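Local coordinates for protein NAD(P)H-hydrate epimerase (Saccharomyces cerevisiae, PDB 1JZT) that epimerises the R and S forms of NADHX and NADPHX, the hydrated and damaged nicotinamide cofactors, so that both can be repaired, at residues A13-E18 / R224-K229; M32-F37 / T240-K245; R45-R50 / I166-S171; D73-A78 / K103-Q108; T199-C204 / E233-E238. All coordinates share one frame; numbering follows the deposited sequence.

Interaction 1 (A13-E18 / R224-K229)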
# COMPACT_ATOMS: atom_id res chain seq x y z
N ALA A 13 -2.28 -2.82 16.09
CA ALA A 13 -1.38 -1.86 16.72
C ALA A 13 -0.51 -2.56 17.75
O ALA A 13 0.67 -2.26 17.89
CB ALA A 13 -2.19 -0.74 17.38
N GLU A 14 -1.10 -3.52 18.46
CA GLU A 14 -0.37 -4.29 19.47
C GLU A 14 0.70 -5.15 18.80
O GLU A 14 1.81 -5.28 19.31
CB GLU A 14 -1.34 -5.19 20.25
CG GLU A 14 -2.16 -4.44 21.30
CD GLU A 14 -3.30 -5.29 21.86
OE1 GLU A 14 -3.07 -6.48 22.17
OE2 GLU A 14 -4.41 -4.75 22.01
N ILE A 15 0.36 -5.74 17.66
CA ILE A 15 1.30 -6.57 16.93
C ILE A 15 2.52 -5.75 16.54
O ILE A 15 3.66 -6.12 16.84
CB ILE A 15 0.67 -7.17 15.66
CG1 ILE A 15 -0.35 -8.25 16.06
CG2 ILE A 15 1.75 -7.74 14.75
CD1 ILE A 15 -1.15 -8.82 14.91
N ASP A 16 2.28 -4.62 15.88
CA ASP A 16 3.36 -3.74 15.46
C ASP A 16 4.22 -3.31 16.64
O ASP A 16 5.45 -3.27 16.55
CB ASP A 16 2.80 -2.50 14.77
CG ASP A 16 2.84 -2.61 13.27
OD1 ASP A 16 2.68 -3.73 12.75
OD2 ASP A 16 3.04 -1.57 12.61
N LYS A 17 3.56 -2.99 17.75
CA LYS A 17 4.27 -2.56 18.94
C LYS A 17 5.18 -3.67 19.44
O LYS A 17 6.32 -3.42 19.83
CB LYS A 17 3.28 -2.17 20.05
CG LYS A 17 3.94 -1.76 21.35
CD LYS A 17 2.92 -1.55 22.47
CE LYS A 17 3.60 -1.42 23.83
NZ LYS A 17 2.64 -1.28 24.97
N GLU A 18 4.68 -4.90 19.43
CA GLU A 18 5.49 -6.02 19.89
C GLU A 18 6.62 -6.34 18.93
O GLU A 18 7.75 -6.57 19.36
CB GLU A 18 4.62 -7.26 20.10
CG GLU A 18 3.91 -7.29 21.44
CD GLU A 18 3.24 -8.61 21.72
OE1 GLU A 18 3.90 -9.66 21.57
OE2 GLU A 18 2.04 -8.60 22.09
N ARG A 224 4.79 -18.86 13.63
CA ARG A 224 3.54 -19.53 14.00
C ARG A 224 2.97 -19.16 15.37
O ARG A 224 1.84 -18.67 15.47
CB ARG A 224 3.73 -21.04 13.93
CG ARG A 224 2.45 -21.84 14.10
CD ARG A 224 2.76 -23.33 14.16
NE ARG A 224 1.56 -24.13 14.32
CZ ARG A 224 0.61 -24.25 13.39
NH1 ARG A 224 0.74 -23.60 12.23
NH2 ARG A 224 -0.45 -25.00 13.61
N ASP A 225 3.74 -19.39 16.43
CA ASP A 225 3.29 -19.10 17.78
C ASP A 225 2.82 -17.66 17.97
O ASP A 225 1.84 -17.41 18.67
CB ASP A 225 4.39 -19.42 18.79
CG ASP A 225 5.60 -18.53 18.61
OD1 ASP A 225 6.16 -18.49 17.50
OD2 ASP A 225 5.99 -17.86 19.60
N PHE A 226 3.52 -16.72 17.34
CA PHE A 226 3.17 -15.31 17.45
C PHE A 226 1.80 -15.06 16.82
O PHE A 226 0.95 -14.41 17.42
CB PHE A 226 4.22 -14.45 16.74
CG PHE A 226 4.00 -12.97 16.89
CD1 PHE A 226 4.25 -12.34 18.10
CD2 PHE A 226 3.57 -12.21 15.81
CE1 PHE A 226 4.08 -10.97 18.25
CE2 PHE A 226 3.39 -10.83 15.94
CZ PHE A 226 3.65 -10.21 17.17
N ALA A 227 1.61 -15.57 15.61
CA ALA A 227 0.35 -15.42 14.90
C ALA A 227 -0.78 -16.03 15.73
O ALA A 227 -1.78 -15.37 16.00
CB ALA A 227 0.42 -16.09 13.53
N ASN A 228 -0.62 -17.28 16.13
CA ASN A 228 -1.63 -17.97 16.93
C ASN A 228 -2.00 -17.15 18.16
O ASN A 228 -3.17 -17.10 18.55
CB ASN A 228 -1.15 -19.36 17.34
CG ASN A 228 -1.03 -20.32 16.17
OD1 ASN A 228 -1.46 -20.01 15.05
ND2 ASN A 228 -0.46 -21.49 16.41
N LYS A 229 -1.01 -16.52 18.78
CA LYS A 229 -1.24 -15.71 19.96
C LYS A 229 -2.22 -14.59 19.66
O LYS A 229 -2.99 -14.16 20.53
CB LYS A 229 0.07 -15.10 20.46
CG LYS A 229 -0.11 -14.14 21.62
CD LYS A 229 1.21 -13.70 22.20
CE LYS A 229 1.90 -12.69 21.31
NZ LYS A 229 3.20 -12.27 21.92
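The ring of Phe226 meets helix 9-19 by its edge: Ile15 and Glu18 both lie near the ring plane, and neither covers a face. Ile15 CG2 sits 3.7 Å from Phe226 CE2, with CZ almost as near, while on the other side of the ring tip Glu18 OE1 comes to 3.6 Å from Phe226 CE1. The carboxylate plane of Glu18 stands at 88° to the ring, nearly upright against it. Phe230, in the loop that follows, packs edge-to-face with Phe226 and also touches Ile15 and Glu18. With CG anti to the backbone N (chi1 -175°), Phe226 reaches out from helix 224-229 into the gap between the two helices. This is an antiparallel helix pair outside the central sheet of the Rossmann-like YjeF N-terminal fold, joining the N-terminal helix to a short helix late in the chain. The segment axes approach to 11.9 Å with 149° between their directions, a wide spacing, bridged here by the Phe226 ring with Ile15 and by the Glu18-Lys229 pair. On the more exposed flank, Lys229 and Glu18 reach from opposite directions and form a salt bridge, Lys229 NZ to Glu18 OE1 at 2.7 Å. The lysine chain is bent at chi3, which swings NZ onto the syn lone pair of OE1, the side facing OE2.

Interaction 2 (M32-F37 / T240-K245)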
# COMPACT_ATOMS: atom_id res chain seq x y z
N MSE A 32 9.38 -2.05 6.93
CA MSE A 32 8.92 -1.16 5.87
C MSE A 32 9.48 -1.58 4.51
O MSE A 32 8.79 -1.52 3.49
CB MSE A 32 9.31 0.28 6.21
CG MSE A 32 8.74 1.33 5.27
SE MSE A 32 8.72 3.10 6.11
CE MSE A 32 7.29 2.80 7.38
N GLU A 33 10.74 -2.00 4.49
CA GLU A 33 11.37 -2.45 3.25
C GLU A 33 10.65 -3.70 2.75
O GLU A 33 10.30 -3.81 1.57
CB GLU A 33 12.84 -2.77 3.50
CG GLU A 33 13.63 -3.10 2.24
CD GLU A 33 13.68 -1.94 1.25
OE1 GLU A 33 13.60 -0.76 1.67
OE2 GLU A 33 13.81 -2.22 0.04
N LEU A 34 10.43 -4.65 3.66
CA LEU A 34 9.75 -5.89 3.30
C LEU A 34 8.30 -5.62 2.89
O LEU A 34 7.81 -6.20 1.93
CB LEU A 34 9.80 -6.88 4.47
CG LEU A 34 11.17 -7.48 4.84
CD1 LEU A 34 11.02 -8.36 6.08
CD2 LEU A 34 11.72 -8.29 3.68
N ALA A 35 7.63 -4.72 3.61
CA ALA A 35 6.24 -4.39 3.28
C ALA A 35 6.14 -3.72 1.91
O ALA A 35 5.30 -4.10 1.08
CB ALA A 35 5.65 -3.47 4.35
N GLY A 36 6.99 -2.73 1.67
CA GLY A 36 6.99 -2.03 0.39
C GLY A 36 7.32 -2.99 -0.74
O GLY A 36 6.81 -2.84 -1.86
N PHE A 37 8.18 -3.96 -0.46
CA PHE A 37 8.56 -4.94 -1.47
C PHE A 37 7.33 -5.75 -1.85
O PHE A 37 7.05 -5.96 -3.04
CB PHE A 37 9.64 -5.89 -0.94
CG PHE A 37 10.07 -6.94 -1.94
CD1 PHE A 37 11.05 -6.65 -2.87
CD2 PHE A 37 9.42 -8.17 -2.00
CE1 PHE A 37 11.39 -7.58 -3.86
CE2 PHE A 37 9.75 -9.10 -2.99
CZ PHE A 37 10.74 -8.80 -3.92
N THR A 240 9.44 -18.33 -2.63
CA THR A 240 10.10 -17.22 -1.95
C THR A 240 9.26 -15.94 -2.04
O THR A 240 9.75 -14.86 -1.73
CB THR A 240 11.50 -16.95 -2.54
OG1 THR A 240 11.38 -16.75 -3.95
CG2 THR A 240 12.46 -18.12 -2.28
N ASP A 241 8.00 -16.07 -2.46
CA ASP A 241 7.09 -14.92 -2.60
C ASP A 241 6.92 -14.13 -1.31
O ASP A 241 6.96 -14.69 -0.21
CB ASP A 241 5.69 -15.36 -3.03
CG ASP A 241 5.64 -15.90 -4.45
OD1 ASP A 241 6.62 -15.74 -5.20
OD2 ASP A 241 4.59 -16.48 -4.81
N GLN A 242 6.70 -12.82 -1.45
CA GLN A 242 6.49 -11.97 -0.28
C GLN A 242 5.01 -11.56 -0.24
O GLN A 242 4.61 -10.68 0.53
CB GLN A 242 7.39 -10.74 -0.33
CG GLN A 242 8.88 -11.09 -0.25
CD GLN A 242 9.26 -11.80 1.04
OE1 GLN A 242 9.18 -11.22 2.12
NE2 GLN A 242 9.65 -13.06 0.93
N ILE A 243 4.23 -12.22 -1.09
CA ILE A 243 2.79 -12.00 -1.19
C ILE A 243 2.14 -13.36 -1.40
O ILE A 243 2.80 -14.32 -1.81
CB ILE A 243 2.43 -11.09 -2.40
CG1 ILE A 243 2.90 -11.75 -3.70
CG2 ILE A 243 3.04 -9.71 -2.23
CD1 ILE A 243 2.40 -11.06 -4.96
N LEU A 244 0.84 -13.43 -1.10
CA LEU A 244 0.03 -14.63 -1.26
C LEU A 244 -1.36 -14.17 -1.67
O LEU A 244 -1.94 -13.29 -1.04
CB LEU A 244 -0.09 -15.41 0.06
CG LEU A 244 -1.06 -16.60 0.04
CD1 LEU A 244 -0.59 -17.64 -0.98
CD2 LEU A 244 -1.16 -17.23 1.42
N LYS A 245 -1.89 -14.74 -2.75
CA LYS A 245 -3.21 -14.36 -3.21
C LYS A 245 -4.22 -14.90 -2.19
O LYS A 245 -4.32 -16.11 -1.97
CB LYS A 245 -3.46 -14.96 -4.60
CG LYS A 245 -4.72 -14.48 -5.29
CD LYS A 245 -4.85 -15.15 -6.65
CE LYS A 245 -6.14 -14.78 -7.33
NZ LYS A 245 -6.20 -13.30 -7.52
O HOH W 1 7.28 -9.34 3.08
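Gln242 OE1 accepts a hydrogen bond from a water at 2.8 Å, and this water also reaches Leu34 O on helix 28-46 in a weak bond of 3.4 Å. The other end of the amide turns back on its own segment: Gln242 NE2 donates to Thr240 O at 3.2 Å, almost straight at 168° and in the amide plane, though it arrives above the carbonyl plane of Thr240. A bend at chi2 (-61°) curls the chain, and its aliphatic part presses on Phe37. Gln242 CG lies 3.4 Å from Phe37 CD2, and Gln242 CB sits at the ring edge. Were Gln242 cut back to an alanine, the water would probably lose its stronger acceptor, Thr240 O its amide donor, and Phe37 the CG packed against CD2. Ser38 and Gln41 bond the Gln242 backbone to the same helix. The arrangement belongs to a Rossmann-like alpha/beta/alpha fold, in which helix 28-46 on one side of the sheet meets the run into edge strand 243-245.

Interaction 3 (R45-R50 / I166-S171)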
# COMPACT_ATOMS: atom_id res chain seq x y z
N ARG A 45 2.75 -8.57 -10.32
CA ARG A 45 2.03 -9.81 -10.62
C ARG A 45 0.65 -9.56 -11.21
O ARG A 45 0.17 -10.33 -12.04
CB ARG A 45 1.92 -10.66 -9.35
CG ARG A 45 1.44 -12.07 -9.61
CD ARG A 45 1.82 -12.99 -8.47
NE ARG A 45 3.27 -13.14 -8.32
CZ ARG A 45 3.84 -13.89 -7.38
NH1 ARG A 45 3.08 -14.54 -6.51
NH2 ARG A 45 5.16 -13.98 -7.30
N GLN A 46 0.02 -8.46 -10.80
CA GLN A 46 -1.30 -8.08 -11.27
C GLN A 46 -1.22 -7.39 -12.64
O GLN A 46 -2.13 -7.51 -13.46
CB GLN A 46 -1.95 -7.14 -10.24
CG GLN A 46 -3.45 -6.91 -10.39
CD GLN A 46 -4.27 -8.16 -10.13
OE1 GLN A 46 -3.91 -9.00 -9.31
NE2 GLN A 46 -5.39 -8.28 -10.83
N PHE A 47 -0.12 -6.69 -12.89
CA PHE A 47 0.07 -5.99 -14.17
C PHE A 47 1.40 -6.35 -14.83
O PHE A 47 2.27 -5.49 -15.01
CB PHE A 47 -0.01 -4.48 -13.95
CG PHE A 47 -1.29 -4.02 -13.30
CD1 PHE A 47 -2.48 -4.02 -14.01
CD2 PHE A 47 -1.30 -3.60 -11.98
CE1 PHE A 47 -3.67 -3.59 -13.41
CE2 PHE A 47 -2.48 -3.18 -11.36
CZ PHE A 47 -3.67 -3.17 -12.09
N PRO A 48 1.58 -7.62 -15.20
CA PRO A 48 2.82 -8.08 -15.85
C PRO A 48 3.17 -7.25 -17.08
O PRO A 48 2.29 -6.86 -17.85
CB PRO A 48 2.51 -9.54 -16.18
CG PRO A 48 1.03 -9.57 -16.34
CD PRO A 48 0.56 -8.69 -15.21
N LEU A 49 4.46 -6.99 -17.26
CA LEU A 49 4.92 -6.21 -18.39
C LEU A 49 5.12 -7.05 -19.65
O LEU A 49 5.19 -6.50 -20.75
CB LEU A 49 6.22 -5.49 -18.03
CG LEU A 49 6.10 -4.43 -16.93
CD1 LEU A 49 7.47 -3.89 -16.58
CD2 LEU A 49 5.18 -3.31 -17.39
N ARG A 50 5.21 -8.36 -19.49
CA ARG A 50 5.41 -9.24 -20.64
C ARG A 50 4.26 -9.16 -21.63
O ARG A 50 3.09 -9.31 -21.26
CB ARG A 50 5.58 -10.70 -20.20
CG ARG A 50 6.00 -11.60 -21.36
CD ARG A 50 5.26 -12.93 -21.35
NE ARG A 50 5.62 -13.74 -22.52
N ILE A 166 -12.04 3.51 -13.98
CA ILE A 166 -11.35 3.48 -15.26
C ILE A 166 -9.87 3.14 -15.03
O ILE A 166 -9.28 2.37 -15.78
CB ILE A 166 -11.47 4.83 -16.02
CG1 ILE A 166 -10.47 4.87 -17.19
CG2 ILE A 166 -11.23 5.99 -15.09
CD1 ILE A 166 -10.62 3.73 -18.17
N ILE A 167 -9.29 3.71 -13.97
CA ILE A 167 -7.89 3.47 -13.61
C ILE A 167 -7.88 2.60 -12.34
O ILE A 167 -8.44 2.99 -11.31
CB ILE A 167 -7.15 4.80 -13.32
CG1 ILE A 167 -7.34 5.78 -14.47
CG2 ILE A 167 -5.66 4.54 -13.10
CD1 ILE A 167 -6.93 5.23 -15.82
N PRO A 168 -7.22 1.43 -12.39
CA PRO A 168 -7.17 0.54 -11.23
C PRO A 168 -6.37 1.09 -10.05
O PRO A 168 -5.25 1.59 -10.23
CB PRO A 168 -6.55 -0.73 -11.80
CG PRO A 168 -5.61 -0.19 -12.84
CD PRO A 168 -6.48 0.85 -13.52
N ILE A 169 -6.94 1.00 -8.86
CA ILE A 169 -6.26 1.47 -7.65
C ILE A 169 -5.80 0.26 -6.83
O ILE A 169 -6.56 -0.69 -6.61
CB ILE A 169 -7.20 2.33 -6.76
CG1 ILE A 169 -7.51 3.66 -7.46
CG2 ILE A 169 -6.55 2.58 -5.41
CD1 ILE A 169 -8.56 4.50 -6.74
N VAL A 170 -4.54 0.31 -6.39
CA VAL A 170 -3.95 -0.75 -5.57
C VAL A 170 -3.79 -0.15 -4.17
O VAL A 170 -2.92 0.71 -3.97
CB VAL A 170 -2.55 -1.15 -6.09
CG1 VAL A 170 -1.94 -2.22 -5.20
CG2 VAL A 170 -2.64 -1.64 -7.54
N SER A 171 -4.61 -0.59 -3.22
CA SER A 171 -4.56 -0.05 -1.86
C SER A 171 -3.60 -0.79 -0.94
O SER A 171 -3.64 -2.02 -0.85
CB SER A 171 -5.95 -0.05 -1.21
OG SER A 171 -6.78 0.94 -1.78
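Phe47, just past the end of helix 28-46, packs its ring on Pro168, just before strand 169-172, and on Val170 within it, one of the parallel strands at the centre of this Rossmann-like sheet. The close part of the contact is at the ring tip. Phe47 CZ lies 3.6 Å from Pro168 CG and 3.8 Å from Pro168 CB, the proline coming obliquely to the ring. Within the strand the fit is looser: the valine side chain runs alongside the ring, antiparallel to it, and offers Val170 CG2 to the ring edge at 4.1 Å from Phe47 CE2. Val170 is buried, whereas Phe47 and Pro168 are partly exposed, and the chain beyond, at Pro48, is exposed and makes no contact with 166-171. No hydrogen bond crosses between the segments. The Phe47 ring is aimed at the strand because CG stands anti to the carbonyl carbon (chi1 -57°). Cys135 of strand 133-139 touches both Phe47 and Pro168, so the ring spans two neighbouring strands, and Phe47 O is held separately by Tyr86 OH. Replacing Phe47 with a serine would probably open a gap over Pro168 and Val170 and weaken the packing of the helix end on the sheet. Val170 lies about 6 Å, side chain to side chain, from Asp138, a predicted potassium ligand. Within its own segment, Gln46 places CG over one face of the Phe47 ring, 4.0 Å above the plane and offset toward the rim.

Interaction 4 (D73-A78 / K103-Q108)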
# COMPACT_ATOMS: atom_id res chain seq x y z
N ASP A 73 5.66 2.92 3.30
CA ASP A 73 5.60 1.66 2.58
C ASP A 73 5.52 1.97 1.08
O ASP A 73 6.10 1.26 0.26
CB ASP A 73 4.36 0.84 2.99
CG ASP A 73 4.46 0.27 4.40
OD1 ASP A 73 5.54 0.32 5.01
OD2 ASP A 73 3.44 -0.23 4.91
N GLY A 74 4.81 3.03 0.74
CA GLY A 74 4.68 3.42 -0.66
C GLY A 74 6.00 3.89 -1.26
O GLY A 74 6.28 3.62 -2.43
N LEU A 75 6.79 4.61 -0.47
CA LEU A 75 8.08 5.11 -0.95
C LEU A 75 9.00 3.94 -1.30
O LEU A 75 9.75 4.00 -2.28
CB LEU A 75 8.74 6.00 0.12
CG LEU A 75 7.94 7.24 0.55
CD1 LEU A 75 8.74 8.07 1.57
CD2 LEU A 75 7.62 8.07 -0.67
N VAL A 76 8.94 2.88 -0.49
CA VAL A 76 9.74 1.68 -0.73
C VAL A 76 9.23 1.00 -2.01
O VAL A 76 10.00 0.63 -2.89
CB VAL A 76 9.61 0.68 0.44
CG1 VAL A 76 10.23 -0.66 0.07
CG2 VAL A 76 10.30 1.24 1.68
N CYS A 77 7.91 0.84 -2.08
CA CYS A 77 7.26 0.22 -3.23
C CYS A 77 7.69 0.86 -4.54
O CYS A 77 8.00 0.17 -5.51
CB CYS A 77 5.74 0.35 -3.08
SG CYS A 77 4.80 -0.15 -4.55
N ALA A 78 7.70 2.19 -4.57
CA ALA A 78 8.08 2.94 -5.75
C ALA A 78 9.49 2.59 -6.24
O ALA A 78 9.72 2.50 -7.45
CB ALA A 78 7.98 4.43 -5.47
N LYS A 103 12.82 10.66 5.04
CA LYS A 103 13.68 11.54 4.25
C LYS A 103 14.68 10.69 3.47
O LYS A 103 14.99 10.97 2.31
CB LYS A 103 14.44 12.52 5.15
CG LYS A 103 13.57 13.38 6.07
CD LYS A 103 14.45 14.11 7.09
CE LYS A 103 13.65 14.94 8.10
NZ LYS A 103 13.02 16.14 7.49
N GLN A 104 15.20 9.66 4.13
CA GLN A 104 16.17 8.78 3.50
C GLN A 104 15.52 8.00 2.37
O GLN A 104 16.13 7.78 1.32
CB GLN A 104 16.75 7.81 4.54
CG GLN A 104 17.57 8.49 5.64
CD GLN A 104 18.00 7.51 6.72
OE1 GLN A 104 17.17 6.80 7.29
NE2 GLN A 104 19.29 7.48 7.01
N LEU A 105 14.26 7.59 2.57
CA LEU A 105 13.54 6.85 1.54
C LEU A 105 13.35 7.72 0.29
O LEU A 105 13.35 7.22 -0.83
CB LEU A 105 12.19 6.35 2.07
CG LEU A 105 12.25 5.15 3.04
CD1 LEU A 105 10.88 4.86 3.63
CD2 LEU A 105 12.78 3.93 2.31
N VAL A 106 13.21 9.03 0.50
CA VAL A 106 13.05 9.97 -0.61
C VAL A 106 14.37 10.11 -1.36
O VAL A 106 14.39 10.17 -2.59
CB VAL A 106 12.56 11.35 -0.12
CG1 VAL A 106 12.60 12.37 -1.27
CG2 VAL A 106 11.14 11.23 0.41
N HIS A 107 15.47 10.17 -0.62
CA HIS A 107 16.77 10.27 -1.27
C HIS A 107 17.01 9.02 -2.11
O HIS A 107 17.59 9.09 -3.19
CB HIS A 107 17.88 10.43 -0.22
CG HIS A 107 17.91 11.78 0.43
ND1 HIS A 107 18.83 12.12 1.40
CD2 HIS A 107 17.13 12.88 0.25
CE1 HIS A 107 18.62 13.36 1.79
NE2 HIS A 107 17.60 13.85 1.10
N GLN A 108 16.55 7.87 -1.62
CA GLN A 108 16.71 6.64 -2.36
C GLN A 108 15.93 6.69 -3.68
O GLN A 108 16.35 6.12 -4.69
CB GLN A 108 16.26 5.45 -1.51
CG GLN A 108 17.18 5.21 -0.30
CD GLN A 108 16.53 4.36 0.77
OE1 GLN A 108 15.82 3.40 0.47
NE2 GLN A 108 16.80 4.69 2.03
O HOH W 2 12.68 4.53 -1.54
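Segments 73-78 and 103-108 run nearly parallel, 17° apart with axes 9.4 Å from each other, and their closest CA atoms are those of Leu75 and Leu105. Both belong to helices on one side of the Rossmann-like sheet, linked in sequence through strand 88-91, and helix 69-83 opens with the predicted NADPHX-binding residues Asn69 to Asp73. Leu75 and Leu105 point toward each other and carry most of the buried surface. Leu75 CD1 lies 3.9 Å from Leu105 CB and reaches on to Val106 CG2 at 4.1 Å. On the other flank, Val76 CG2 packs on Leu105 CD2 at 3.7 Å. In Val76 this is the branch anti to the carbonyl carbon; CG1, anti to the backbone N (chi1 169°), faces helix 28-46 at Glu33 and Gly36. Leu105 is thus gripped by Leu75 at its CB and by Val76 at its branched end. Met32 of helix 28-46, present as selenomethionine, also touches Leu105, while Tyr92 packs on both Leu75 and Val106. One polar link joins the backbones: a water donates to Leu105 O at 2.9 Å and to Leu75 O at 3.1 Å.

Interaction 5 (T199-C204 / E233-E238)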
# COMPACT_ATOMS: atom_id res chain seq x y z
N THR A 199 0.92 -7.80 6.88
CA THR A 199 1.04 -8.58 8.11
C THR A 199 -0.15 -9.52 8.24
O THR A 199 0.01 -10.74 8.23
CB THR A 199 1.12 -7.66 9.37
OG1 THR A 199 2.25 -6.78 9.25
CG2 THR A 199 1.29 -8.50 10.63
N VAL A 200 -1.34 -8.94 8.32
CA VAL A 200 -2.58 -9.70 8.43
C VAL A 200 -3.71 -8.75 8.04
O VAL A 200 -3.66 -7.57 8.35
CB VAL A 200 -2.78 -10.23 9.88
CG1 VAL A 200 -2.79 -9.07 10.86
CG2 VAL A 200 -4.07 -11.03 9.97
N PRO A 201 -4.72 -9.24 7.31
CA PRO A 201 -5.83 -8.39 6.89
C PRO A 201 -6.62 -7.86 8.08
O PRO A 201 -6.73 -8.53 9.11
CB PRO A 201 -6.66 -9.31 6.01
CG PRO A 201 -5.64 -10.26 5.45
CD PRO A 201 -4.82 -10.57 6.68
N LYS A 202 -7.15 -6.66 7.93
CA LYS A 202 -7.97 -6.03 8.96
C LYS A 202 -9.44 -6.33 8.64
O LYS A 202 -9.77 -6.72 7.52
CB LYS A 202 -7.72 -4.52 8.98
CG LYS A 202 -6.69 -4.07 10.01
CD LYS A 202 -5.35 -4.79 9.84
CE LYS A 202 -4.60 -4.27 8.62
NZ LYS A 202 -3.21 -4.83 8.54
N PRO A 203 -10.34 -6.14 9.62
CA PRO A 203 -11.77 -6.39 9.45
C PRO A 203 -12.41 -5.79 8.21
O PRO A 203 -13.28 -6.41 7.60
CB PRO A 203 -12.37 -5.83 10.74
CG PRO A 203 -11.28 -6.08 11.74
CD PRO A 203 -10.07 -5.62 10.97
N CYS A 204 -11.99 -4.59 7.83
CA CYS A 204 -12.56 -3.94 6.65
C CYS A 204 -12.33 -4.74 5.37
O CYS A 204 -13.08 -4.59 4.40
CB CYS A 204 -12.00 -2.52 6.50
SG CYS A 204 -10.25 -2.42 6.07
N GLU A 233 -3.36 -17.73 11.84
CA GLU A 233 -2.30 -18.66 11.45
C GLU A 233 -1.42 -17.98 10.40
O GLU A 233 -1.91 -17.25 9.54
CB GLU A 233 -2.91 -19.92 10.85
CG GLU A 233 -2.05 -21.16 11.01
CD GLU A 233 -2.03 -21.67 12.43
OE1 GLU A 233 -3.09 -22.10 12.92
OE2 GLU A 233 -0.95 -21.65 13.06
N PRO A 234 -0.10 -18.20 10.46
CA PRO A 234 0.81 -17.58 9.48
C PRO A 234 0.38 -18.00 8.07
O PRO A 234 0.04 -19.15 7.85
CB PRO A 234 2.18 -18.12 9.88
CG PRO A 234 1.84 -19.47 10.46
CD PRO A 234 0.63 -19.16 11.31
N PHE A 235 0.42 -17.06 7.13
CA PHE A 235 0.01 -17.34 5.75
C PHE A 235 0.97 -18.21 4.95
O PHE A 235 2.19 -18.10 5.07
CB PHE A 235 -0.25 -16.02 5.03
CG PHE A 235 -1.38 -15.24 5.63
CD1 PHE A 235 -2.70 -15.55 5.31
CD2 PHE A 235 -1.13 -14.26 6.59
CE1 PHE A 235 -3.75 -14.90 5.94
CE2 PHE A 235 -2.17 -13.61 7.23
CZ PHE A 235 -3.49 -13.93 6.91
N GLY A 236 0.40 -19.07 4.12
CA GLY A 236 1.19 -19.98 3.32
C GLY A 236 1.80 -19.41 2.05
O GLY A 236 1.47 -19.83 0.94
N TYR A 237 2.69 -18.44 2.22
CA TYR A 237 3.38 -17.82 1.10
C TYR A 237 4.02 -18.94 0.28
O TYR A 237 4.61 -19.86 0.85
CB TYR A 237 4.47 -16.88 1.61
CG TYR A 237 3.92 -15.68 2.32
CD1 TYR A 237 3.43 -14.59 1.60
CD2 TYR A 237 3.84 -15.63 3.71
CE1 TYR A 237 2.88 -13.49 2.24
CE2 TYR A 237 3.28 -14.53 4.37
CZ TYR A 237 2.81 -13.47 3.62
OH TYR A 237 2.26 -12.38 4.25
N GLU A 238 3.90 -18.86 -1.04
CA GLU A 238 4.46 -19.86 -1.93
C GLU A 238 5.90 -19.54 -2.30
O GLU A 238 6.25 -18.37 -2.48
CB GLU A 238 3.63 -19.95 -3.22
CG GLU A 238 2.21 -20.46 -3.00
CD GLU A 238 1.32 -20.30 -4.21
OE1 GLU A 238 1.84 -20.16 -5.34
OE2 GLU A 238 0.08 -20.33 -4.03
O HOH W 3 2.01 -12.07 6.94
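A backbone carbonyl is what the Phe235 ring meets at its edge: Thr199 O lies near the ring plane, 3.7 Å from Phe235 CE2. The same oxygen accepts a hydrogen bond at 2.7 Å from a water, and this water in turn accepts one from Tyr237 OH, also at 2.7 Å. The water sits at the edge of the Tyr237 ring, in its plane, so two aromatic residues of one loop converge on a single carbonyl, one directly and one through water. The tip of Phe235 packs against the next residues of 199-204. Pro201 CD approaches obliquely to 3.6 Å from Phe235 CZ, and Val200 CG2 is more distant, 4.2 Å from Phe235 CE2. Phe235 gets there with CG anti to the carbonyl carbon (chi1 -63°), while Glu233 O stands over the centre of one ring face. Gly236 between the two aromatics is the centre of an inverse gamma turn. Beyond the ring, Lys202 NZ donates to Val200 O at 2.8 Å, close to head-on to the carbonyl, and pairs with Asp173, a predicted NADPHX-binding residue. The chemistry implies mainly apolar packing between two loops beside strand 214-218, with the Thr199 carbonyl satisfied by water, close to the probable substrate site.

How the interactions relate
Interactions 2 and 3 share helix 28-46 and reach the same mixed sheet, their centres about 16 Å apart and joined by the salt bridge of Arg45 with Asp241. Interactions 2 and 4 have centres about 15 Å apart, helix 28-46 packing on helix 69-83 through Gly36 and Val76. Interactions 1 and 5, centres about 12 Å apart, are tied by Arg224 with Glu233; interaction 5 also touches interaction 2 through Tyr237. Along the chain, interaction 4 is nested inside 3, and 3 inside both 1 and 2, which cross; interaction 5 is nested in 2, crosses 1 and follows 3 and 4. Early and late parts of the chain thus meet beside the Rossmann-like sheet, interactions 1 and 5 lying near residues predicted to bind substrate.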